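Long-range contacts in putative hexose oxidase (Nonomuraea sp. ATCC 39727, PDB 5AWV), which probably oxidises a sugar unit of glycopeptide antibiotics such as teicoplanin, using a covalently bound FAD: residues A248-S253 against P312-A317; G275-R280 against T289-Q294; F123-G128 against Y227-P232. All blocks are in the same frame, centred on the assembly; numbering follows the deposited sequence.

Contact 1. Residues A248-S253 against P312-A317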
loop_
_atom_site.group_PDB
_atom_site.type_symbol
_atom_site.label_atom_id
_atom_site.label_comp_id
_atom_site.label_asym_id
_atom_site.label_seq_id
_atom_site.Cartn_x
_atom_site.Cartn_y
_atom_site.Cartn_z
ATOM N N ALA A 248 -8.373 19.757 -9.775
ATOM C CA ALA A 248 -9.780 19.669 -10.151
ATOM C C ALA A 248 -10.009 18.704 -11.304
ATOM O O ALA A 248 -10.946 17.884 -11.271
ATOM C CB ALA A 248 -10.280 21.032 -10.532
ATOM N N THR A 249 -9.087 18.739 -12.292
ATOM C CA THR A 249 -9.172 17.920 -13.481
ATOM C C THR A 249 -7.802 17.493 -13.973
ATOM O O THR A 249 -6.807 18.151 -13.675
ATOM C CB THR A 249 -9.866 18.645 -14.651
ATOM O OG1 THR A 249 -9.103 19.747 -14.983
ATOM C CG2 THR A 249 -11.243 19.165 -14.286
ATOM N N LEU A 250 -7.806 16.339 -14.652
ATOM C CA LEU A 250 -6.643 15.749 -15.272
ATOM C C LEU A 250 -6.871 15.664 -16.774
ATOM O O LEU A 250 -8.009 15.355 -17.222
ATOM C CB LEU A 250 -6.428 14.342 -14.724
ATOM C CG LEU A 250 -6.134 14.303 -13.214
ATOM C CD1 LEU A 250 -6.352 12.873 -12.707
ATOM C CD2 LEU A 250 -4.712 14.736 -12.876
ATOM N N LEU A 251 -5.834 15.951 -17.529
ATOM C CA LEU A 251 -5.798 15.513 -18.914
ATOM C C LEU A 251 -5.151 14.146 -19.021
ATOM O O LEU A 251 -4.047 13.898 -18.513
ATOM C CB LEU A 251 -5.058 16.608 -19.714
ATOM C CG LEU A 251 -5.284 16.888 -21.181
ATOM C CD1 LEU A 251 -6.772 17.107 -21.497
ATOM C CD2 LEU A 251 -4.460 18.133 -21.565
ATOM N N THR A 252 -5.841 13.229 -19.650
ATOM C CA THR A 252 -5.406 11.848 -19.749
ATOM C C THR A 252 -5.336 11.324 -21.201
ATOM O O THR A 252 -6.113 11.738 -22.064
ATOM C CB THR A 252 -6.318 10.930 -18.938
ATOM O OG1 THR A 252 -7.640 10.930 -19.509
ATOM C CG2 THR A 252 -6.417 11.419 -17.430
ATOM N N SER A 253 -4.412 10.422 -21.444
ATOM C CA SER A 253 -4.340 9.711 -22.677
ATOM C C SER A 253 -3.652 8.401 -22.462
ATOM O O SER A 253 -2.779 8.326 -21.606
ATOM C CB SER A 253 -3.500 10.591 -23.645
ATOM O OG SER A 253 -3.296 9.955 -24.899
ATOM N N PRO A 312 -0.385 4.606 -20.257
ATOM C CA PRO A 312 -1.288 5.657 -19.778
ATOM C C PRO A 312 -0.487 6.881 -19.311
ATOM O O PRO A 312 0.657 6.740 -18.748
ATOM C CB PRO A 312 -2.044 4.988 -18.585
ATOM C CG PRO A 312 -1.708 3.544 -18.720
ATOM C CD PRO A 312 -0.461 3.371 -19.480
ATOM N N ILE A 313 -1.060 8.046 -19.509
ATOM C CA ILE A 313 -0.473 9.300 -19.096
ATOM C C ILE A 313 -1.553 10.169 -18.459
ATOM O O ILE A 313 -2.715 10.221 -18.937
ATOM C CB ILE A 313 0.079 10.073 -20.304
ATOM C CG1 ILE A 313 0.903 9.150 -21.179
ATOM C CG2 ILE A 313 0.827 11.332 -19.899
ATOM C CD1 ILE A 313 1.087 9.732 -22.564
ATOM N N GLN A 314 -1.168 10.928 -17.447
ATOM C CA GLN A 314 -2.032 11.984 -16.974
ATOM C C GLN A 314 -1.290 13.198 -16.606
ATOM O O GLN A 314 -0.131 13.127 -16.125
ATOM C CB GLN A 314 -2.850 11.457 -15.796
ATOM C CG GLN A 314 -2.051 11.017 -14.642
ATOM C CD GLN A 314 -2.928 10.510 -13.437
ATOM O OE1 GLN A 314 -2.940 11.109 -12.382
ATOM N NE2 GLN A 314 -3.614 9.455 -13.638
ATOM N N VAL A 315 -1.926 14.339 -16.769
ATOM C CA VAL A 315 -1.330 15.599 -16.381
ATOM C C VAL A 315 -2.358 16.428 -15.667
ATOM O O VAL A 315 -3.530 16.418 -16.043
ATOM C CB VAL A 315 -0.875 16.375 -17.641
ATOM C CG1 VAL A 315 -0.106 17.642 -17.317
ATOM C CG2 VAL A 315 0.023 15.462 -18.432
ATOM N N ASP A 316 -1.916 17.107 -14.616
ATOM C CA ASP A 316 -2.690 18.136 -13.937
ATOM C C ASP A 316 -3.121 19.174 -14.960
ATOM O O ASP A 316 -2.278 19.870 -15.521
ATOM C CB ASP A 316 -1.797 18.782 -12.868
ATOM C CG ASP A 316 -2.498 19.869 -12.074
ATOM O OD1 ASP A 316 -3.641 20.279 -12.407
ATOM O OD2 ASP A 316 -1.925 20.209 -11.039
ATOM N N ALA A 317 -4.416 19.260 -15.186
ATOM C CA ALA A 317 -5.033 20.160 -16.121
ATOM C C ALA A 317 -5.308 21.591 -15.628
ATOM O O ALA A 317 -5.916 22.344 -16.345
ATOM C CB ALA A 317 -6.311 19.538 -16.640
#
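Two antiparallel strands meet in the seven-stranded sheet of the substrate domain, as in other berberine-bridge-type FAD oxidoreductases, and main-chain bonds hold them together. Leu251 N to Val315 O and Val315 N to Leu251 O each span 2.8 Å, making a hydrogen-bonded pair. Ser253 and Ile313 form the next such pair, with Ile313 N 2.7 Å from Ser253 O and almost along its C=O axis. Between these lies the non-hydrogen-bonded pair Thr252 and Gln314. Gln314 CG occupies the crowded position between backbone N and carbonyl carbon (chi1 61°), and the Gln314 and Thr252 side chains cross obliquely, Gln314 CB 3.9 Å from Thr252 CG2. The extended chain runs alongside Leu250, pointing the same way, with Gln314 OE1 3.9 Å from Leu250 CD1. Beyond this first shell, Trp292 of the adjoining strand packs on Gln314, while Thr252 OG1 bonds to Ile346 O and Gln348 NE2 on the other flanking strand. Leu251 and Ile313, on the other face, pack on helix 322-334, where Ile313 meets Leu326 and Ile330. At the strand end Ala317 N reaches Thr249 O at 3.0 Å from 31° above the carbonyl plane, and Ala317 CB packs 3.3 Å from Thr249 OG1, a hydroxyl bonded to Glu347.

Contact 2. Residues G275-R280 against T289-Q294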
loop_
_atom_site.group_PDB
_atom_site.type_symbol
_atom_site.label_atom_id
_atom_site.label_comp_id
_atom_site.label_asym_id
_atom_site.label_seq_id
_atom_site.Cartn_x
_atom_site.Cartn_y
_atom_site.Cartn_z
ATOM N N GLY A 275 13.091 6.354 -21.372
ATOM C CA GLY A 275 14.034 6.465 -20.266
ATOM C C GLY A 275 14.784 7.750 -20.236
ATOM O O GLY A 275 14.944 8.351 -19.162
ATOM N N GLU A 276 15.287 8.188 -21.412
ATOM C CA GLU A 276 15.968 9.464 -21.526
ATOM C C GLU A 276 15.092 10.661 -21.220
ATOM O O GLU A 276 15.551 11.626 -20.622
ATOM C CB GLU A 276 16.677 9.615 -22.907
ATOM C CG GLU A 276 17.879 8.634 -22.925
ATOM C CD GLU A 276 18.558 8.401 -24.270
ATOM O OE1 GLU A 276 19.379 7.426 -24.412
ATOM O OE2 GLU A 276 18.262 9.173 -25.183
ATOM N N TRP A 277 13.826 10.603 -21.647
ATOM C CA TRP A 277 12.890 11.657 -21.314
ATOM C C TRP A 277 12.775 11.782 -19.734
ATOM O O TRP A 277 12.897 12.872 -19.184
ATOM C CB TRP A 277 11.498 11.403 -21.940
ATOM C CG TRP A 277 10.646 12.566 -21.763
ATOM C CD1 TRP A 277 10.501 13.654 -22.585
ATOM C CD2 TRP A 277 9.847 12.830 -20.593
ATOM N NE1 TRP A 277 9.639 14.554 -21.995
ATOM C CE2 TRP A 277 9.211 14.052 -20.787
ATOM C CE3 TRP A 277 9.539 12.070 -19.430
ATOM C CZ2 TRP A 277 8.352 14.611 -19.825
ATOM C CZ3 TRP A 277 8.667 12.640 -18.497
ATOM C CH2 TRP A 277 8.086 13.862 -18.691
ATOM N N TYR A 278 12.551 10.679 -19.064
ATOM C CA TYR A 278 12.526 10.648 -17.578
ATOM C C TYR A 278 13.852 11.117 -16.958
ATOM O O TYR A 278 13.789 11.818 -15.959
ATOM C CB TYR A 278 12.016 9.310 -16.968
ATOM C CG TYR A 278 10.518 9.253 -16.850
ATOM C CD1 TYR A 278 9.884 9.821 -15.758
ATOM C CD2 TYR A 278 9.723 8.762 -17.867
ATOM C CE1 TYR A 278 8.521 9.832 -15.592
ATOM C CE2 TYR A 278 8.331 8.786 -17.743
ATOM C CZ TYR A 278 7.708 9.308 -16.565
ATOM O OH TYR A 278 6.319 9.338 -16.427
ATOM N N GLU A 279 15.023 10.862 -17.564
ATOM C CA GLU A 279 16.282 11.401 -17.014
ATOM C C GLU A 279 16.312 12.887 -17.054
ATOM O O GLU A 279 16.864 13.487 -16.160
ATOM C CB GLU A 279 17.514 10.931 -17.782
ATOM C CG GLU A 279 17.805 9.489 -17.684
ATOM C CD GLU A 279 19.009 9.040 -18.560
ATOM O OE1 GLU A 279 19.338 7.840 -18.606
ATOM O OE2 GLU A 279 19.586 9.863 -19.265
ATOM N N ARG A 280 15.751 13.491 -18.105
ATOM C CA ARG A 280 15.768 14.921 -18.290
ATOM C C ARG A 280 14.684 15.657 -17.559
ATOM O O ARG A 280 14.869 16.825 -17.240
ATOM C CB ARG A 280 15.681 15.310 -19.797
ATOM C CG ARG A 280 16.846 14.825 -20.654
ATOM C CD ARG A 280 16.768 15.391 -22.108
ATOM N NE ARG A 280 15.490 15.054 -22.790
ATOM C CZ ARG A 280 15.228 13.936 -23.500
ATOM N NH1 ARG A 280 16.171 12.995 -23.689
ATOM N NH2 ARG A 280 13.999 13.733 -24.017
ATOM N N THR A 289 6.605 17.958 -13.176
ATOM C CA THR A 289 6.190 17.398 -11.901
ATOM C C THR A 289 4.665 17.119 -11.876
ATOM O O THR A 289 4.216 16.224 -11.152
ATOM C CB THR A 289 6.524 18.261 -10.688
ATOM O OG1 THR A 289 5.991 19.560 -10.880
ATOM C CG2 THR A 289 8.005 18.333 -10.465
ATOM N N GLY A 290 3.899 17.867 -12.679
ATOM C CA GLY A 290 2.442 17.651 -12.863
ATOM C C GLY A 290 2.017 16.537 -13.860
ATOM O O GLY A 290 0.806 16.303 -14.055
ATOM N N LEU A 291 2.990 15.790 -14.375
ATOM C CA LEU A 291 2.750 14.684 -15.310
ATOM C C LEU A 291 3.239 13.377 -14.725
ATOM O O LEU A 291 4.307 13.284 -14.039
ATOM C CB LEU A 291 3.534 14.942 -16.626
ATOM C CG LEU A 291 3.387 13.914 -17.757
ATOM C CD1 LEU A 291 3.469 14.524 -19.165
ATOM C CD2 LEU A 291 4.384 12.755 -17.645
ATOM N N TRP A 292 2.497 12.361 -15.026
ATOM C CA TRP A 292 2.869 11.016 -14.715
ATOM C C TRP A 292 2.427 10.064 -15.806
ATOM O O TRP A 292 1.405 10.235 -16.449
ATOM C CB TRP A 292 2.163 10.591 -13.403
ATOM C CG TRP A 292 2.453 9.150 -13.009
ATOM C CD1 TRP A 292 3.526 8.656 -12.298
ATOM C CD2 TRP A 292 1.598 8.045 -13.250
ATOM N NE1 TRP A 292 3.414 7.317 -12.136
ATOM C CE2 TRP A 292 2.229 6.899 -12.687
ATOM C CE3 TRP A 292 0.370 7.901 -13.886
ATOM C CZ2 TRP A 292 1.692 5.617 -12.813
ATOM C CZ3 TRP A 292 -0.161 6.608 -14.036
ATOM C CH2 TRP A 292 0.472 5.494 -13.455
ATOM N N SER A 293 3.230 9.052 -16.001
ATOM C CA SER A 293 2.905 7.994 -16.947
ATOM C C SER A 293 3.484 6.707 -16.517
ATOM O O SER A 293 4.394 6.654 -15.681
ATOM C CB SER A 293 3.421 8.380 -18.349
ATOM O OG SER A 293 4.834 8.388 -18.379
ATOM N N GLN A 294 2.940 5.641 -17.059
ATOM C CA GLN A 294 3.651 4.401 -16.951
ATOM C C GLN A 294 3.655 3.562 -18.196
ATOM O O GLN A 294 2.611 3.399 -18.804
ATOM C CB GLN A 294 3.150 3.569 -15.754
ATOM C CG GLN A 294 1.802 3.025 -15.770
ATOM C CD GLN A 294 1.546 2.108 -14.527
ATOM O OE1 GLN A 294 2.164 2.225 -13.502
ATOM N NE2 GLN A 294 0.628 1.208 -14.660
#
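This is a buried helix-on-sheet contact in the substrate domain: the C-terminal end of helix 264-280 reaches across to the first residues of strand 291-298 through two aromatic side chains. The short axes stay 11.7 Å apart, so backbones are distant and long side chains span the gap. Tyr278 does most of the work. Tyr278 OH and Ser293 OG share a 2.6 Å hydrogen bond, made at the edge of the phenol ring and in its plane. Ser293 OG is set between backbone N and carbonyl carbon (chi1 68°) and also bonds to His329 NE2, so a second-shell histidine helps fix the serine that pairs with the tyrosine. Trp277, with CG anti to the backbone N (chi1 -171°), meets Leu291 tip to tip, Trp277 CH2 lying 4.0 Å from Leu291 CD2. Trp277 CZ3 stands 3.8 Å above the plane of the Tyr278 ring, over its centre. Trp292 CB leaves away from the helix, and that residue packs on a modified side chain of the bound peptide. Trp277 is edge-to-face with Tyr288 and with His329 of helix 322-334, where it also touches Ala332, while Ser293 and Leu291 pack on Ile313 and Val315 of strand 309-316.

Contact 3. Residues F123-G128 against Y227-P232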
loop_
_atom_site.group_PDB
_atom_site.type_symbol
_atom_site.label_atom_id
_atom_site.label_comp_id
_atom_site.label_asym_id
_atom_site.label_seq_id
_atom_site.Cartn_x
_atom_site.Cartn_y
_atom_site.Cartn_z
ATOM N N PHE A 123 -4.778 15.168 10.084
ATOM C CA PHE A 123 -5.750 14.127 9.771
ATOM C C PHE A 123 -5.398 12.795 10.317
ATOM O O PHE A 123 -4.340 12.264 10.058
ATOM C CB PHE A 123 -5.916 14.035 8.266
ATOM C CG PHE A 123 -6.592 15.193 7.689
ATOM C CD1 PHE A 123 -7.961 15.270 7.682
ATOM C CD2 PHE A 123 -5.880 16.229 7.181
ATOM C CE1 PHE A 123 -8.590 16.338 7.119
ATOM C CE2 PHE A 123 -6.503 17.278 6.658
ATOM C CZ PHE A 123 -7.854 17.357 6.596
ATOM N N LEU A 124 -6.268 12.253 11.123
ATOM C CA LEU A 124 -6.184 10.923 11.682
ATOM C C LEU A 124 -6.766 9.971 10.606
ATOM O O LEU A 124 -7.949 10.171 10.114
ATOM C CB LEU A 124 -7.072 10.861 12.936
ATOM C CG LEU A 124 -6.970 9.660 13.867
ATOM C CD1 LEU A 124 -7.843 9.705 15.116
ATOM C CD2 LEU A 124 -7.362 8.398 13.241
ATOM N N ILE A 125 -5.979 8.969 10.225
ATOM C CA ILE A 125 -6.410 7.895 9.281
ATOM C C ILE A 125 -6.030 6.603 9.909
ATOM O O ILE A 125 -4.833 6.303 10.197
ATOM C CB ILE A 125 -5.747 8.046 7.923
ATOM C CG1 ILE A 125 -6.016 9.464 7.378
ATOM C CG2 ILE A 125 -6.306 7.070 6.911
ATOM C CD1 ILE A 125 -5.407 9.735 6.044
ATOM N N GLU A 126 -7.045 5.792 10.158
ATOM C CA GLU A 126 -6.861 4.475 10.734
ATOM C C GLU A 126 -6.494 3.425 9.688
ATOM O O GLU A 126 -6.832 3.617 8.529
ATOM C CB GLU A 126 -8.103 4.060 11.568
ATOM C CG GLU A 126 -8.080 4.732 12.910
ATOM C CD GLU A 126 -9.221 4.357 13.828
ATOM O OE1 GLU A 126 -10.244 3.859 13.359
ATOM O OE2 GLU A 126 -9.074 4.606 15.045
ATOM N N PRO A 127 -5.700 2.398 10.090
ATOM C CA PRO A 127 -5.084 1.371 9.223
ATOM C C PRO A 127 -6.047 0.445 8.489
ATOM O O PRO A 127 -5.704 -0.025 7.439
ATOM C CB PRO A 127 -4.196 0.545 10.153
ATOM C CG PRO A 127 -4.793 0.805 11.520
ATOM C CD PRO A 127 -5.380 2.155 11.529
ATOM N N GLY A 128 -7.248 0.276 8.941
ATOM C CA GLY A 128 -8.180 -0.567 8.229
ATOM C C GLY A 128 -8.887 0.066 7.052
ATOM O O GLY A 128 -9.572 -0.646 6.277
ATOM N N TYR A 227 -2.484 6.647 12.077
ATOM C CA TYR A 227 -1.546 7.544 11.373
ATOM C C TYR A 227 -2.123 8.935 11.403
ATOM O O TYR A 227 -3.330 9.070 11.226
ATOM C CB TYR A 227 -1.412 7.154 9.908
ATOM C CG TYR A 227 -0.742 5.847 9.584
ATOM C CD1 TYR A 227 0.650 5.732 9.569
ATOM C CD2 TYR A 227 -1.471 4.738 9.214
ATOM C CE1 TYR A 227 1.287 4.521 9.246
ATOM C CE2 TYR A 227 -0.829 3.533 8.823
ATOM C CZ TYR A 227 0.556 3.440 8.856
ATOM O OH TYR A 227 1.229 2.247 8.453
ATOM N N TRP A 228 -1.284 9.944 11.639
ATOM C CA TRP A 228 -1.674 11.326 11.478
ATOM C C TRP A 228 -0.880 11.964 10.382
ATOM O O TRP A 228 0.372 11.913 10.385
ATOM C CB TRP A 228 -1.473 12.159 12.757
ATOM C CG TRP A 228 -2.462 11.872 13.843
ATOM C CD1 TRP A 228 -3.662 12.493 14.064
ATOM C CD2 TRP A 228 -2.301 10.958 14.923
ATOM N NE1 TRP A 228 -4.247 11.996 15.209
ATOM C CE2 TRP A 228 -3.431 11.066 15.751
ATOM C CE3 TRP A 228 -1.310 10.046 15.262
ATOM C CZ2 TRP A 228 -3.598 10.284 16.934
ATOM C CZ3 TRP A 228 -1.443 9.312 16.434
ATOM C CH2 TRP A 228 -2.579 9.449 17.267
ATOM N N MET A 229 -1.597 12.600 9.481
ATOM C CA MET A 229 -1.012 13.105 8.192
ATOM C C MET A 229 -1.226 14.609 8.096
ATOM O O MET A 229 -2.346 15.098 8.337
ATOM C CB MET A 229 -1.701 12.437 6.987
ATOM C CG MET A 229 -1.864 10.943 7.051
ATOM S SD MET A 229 -0.289 10.069 7.134
ATOM C CE MET A 229 0.263 10.312 5.440
ATOM N N ARG A 230 -0.182 15.341 7.715
ATOM C CA ARG A 230 -0.273 16.719 7.432
ATOM C C ARG A 230 1.003 17.241 6.720
ATOM O O ARG A 230 2.091 16.650 6.861
ATOM C CB ARG A 230 -0.493 17.547 8.766
ATOM C CG ARG A 230 0.615 17.367 9.800
ATOM C CD ARG A 230 0.667 18.547 10.812
ATOM N NE ARG A 230 1.123 19.729 10.123
ATOM C CZ ARG A 230 0.700 20.974 10.319
ATOM N NH1 ARG A 230 -0.241 21.264 11.183
ATOM N NH2 ARG A 230 1.228 21.942 9.582
ATOM N N VAL A 231 0.860 18.338 6.006
ATOM C CA VAL A 231 1.988 19.055 5.400
ATOM C C VAL A 231 3.000 19.466 6.481
ATOM O O VAL A 231 2.649 19.723 7.627
ATOM C CB VAL A 231 1.577 20.276 4.582
ATOM C CG1 VAL A 231 0.612 19.926 3.516
ATOM C CG2 VAL A 231 0.963 21.361 5.494
ATOM N N PRO A 232 4.303 19.452 6.138
ATOM C CA PRO A 232 5.255 19.895 7.167
ATOM C C PRO A 232 5.279 21.445 7.352
ATOM O O PRO A 232 5.719 21.922 8.350
ATOM C CB PRO A 232 6.596 19.299 6.679
ATOM C CG PRO A 232 6.463 19.258 5.226
ATOM C CD PRO A 232 4.975 19.072 4.891
#
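Leu124 and Trp228 lie side by side and point the same way from their two strands. The indole CG is anti to the carbonyl carbon (chi1 -73°), which brings the pyrrole part of the ring alongside Leu124, so that Trp228 NE1 comes 3.8 Å from Leu124 CB and Trp228 CD1 3.8 Å from Leu124 CA. Leu124 CG is anti to its backbone N, and Trp228 NE1 is satisfied by Asp117 OD2. Leu27 of the second subunit packs on Leu124. On the opposite face Ile125 and Met229 cross at about a right angle, Ile125 CD1 touching Met229 CG at 3.9 Å, while the methionine chain bends at chi2 and chi3. These residues belong to the five-stranded antiparallel sheet of the PCMH-type FAD-binding domain, in which strands 122-125 and 223-229 are neighbours. Four main-chain bonds unite them; the straightest runs from Ile125 N to Tyr227 O, 2.8 Å and 174° at the hydrogen. Two rings turn an edge to a carbonyl in their plane: Phe123 CD2 lies 3.9 Å from Met229 O, and Tyr227 CD2 3.8 Å from Ile125 O. Phe123 leads away to an edge-to-face meeting with Trp142, whereas Tyr227 OH bonds to Gly157 O of helix 156-161. Pro127, just beyond the strand, touches FAD. Past Met229, Arg230 turns back side-on so that NE and NH2 both grip Val231 O, NE at 2.9 Å.

Overall arrangement
Contacts 1 and 2 share the substrate-domain sheet, and contact 3 belongs to the separate sheet of the FAD-binding domain, with its nearest atoms about 15 Å from either. Strands 309-316 and 291-298 are neighbours, joined by a probable hydrogen bond from Gln314 N to Trp292 O, so the strand pairing of contact 1 continues into the strand on which the helix of contact 2 rests. Contacts 2 and 3 are buried, whereas contact 1 is partly so. The chemistry follows: contacts 1 and 3 rest on antiparallel main-chain ladders, flanked by mixed polar and aliphatic side chains in contact 1 and largely aromatic and apolar ones in contact 3, while contact 2 rests mainly on side chains.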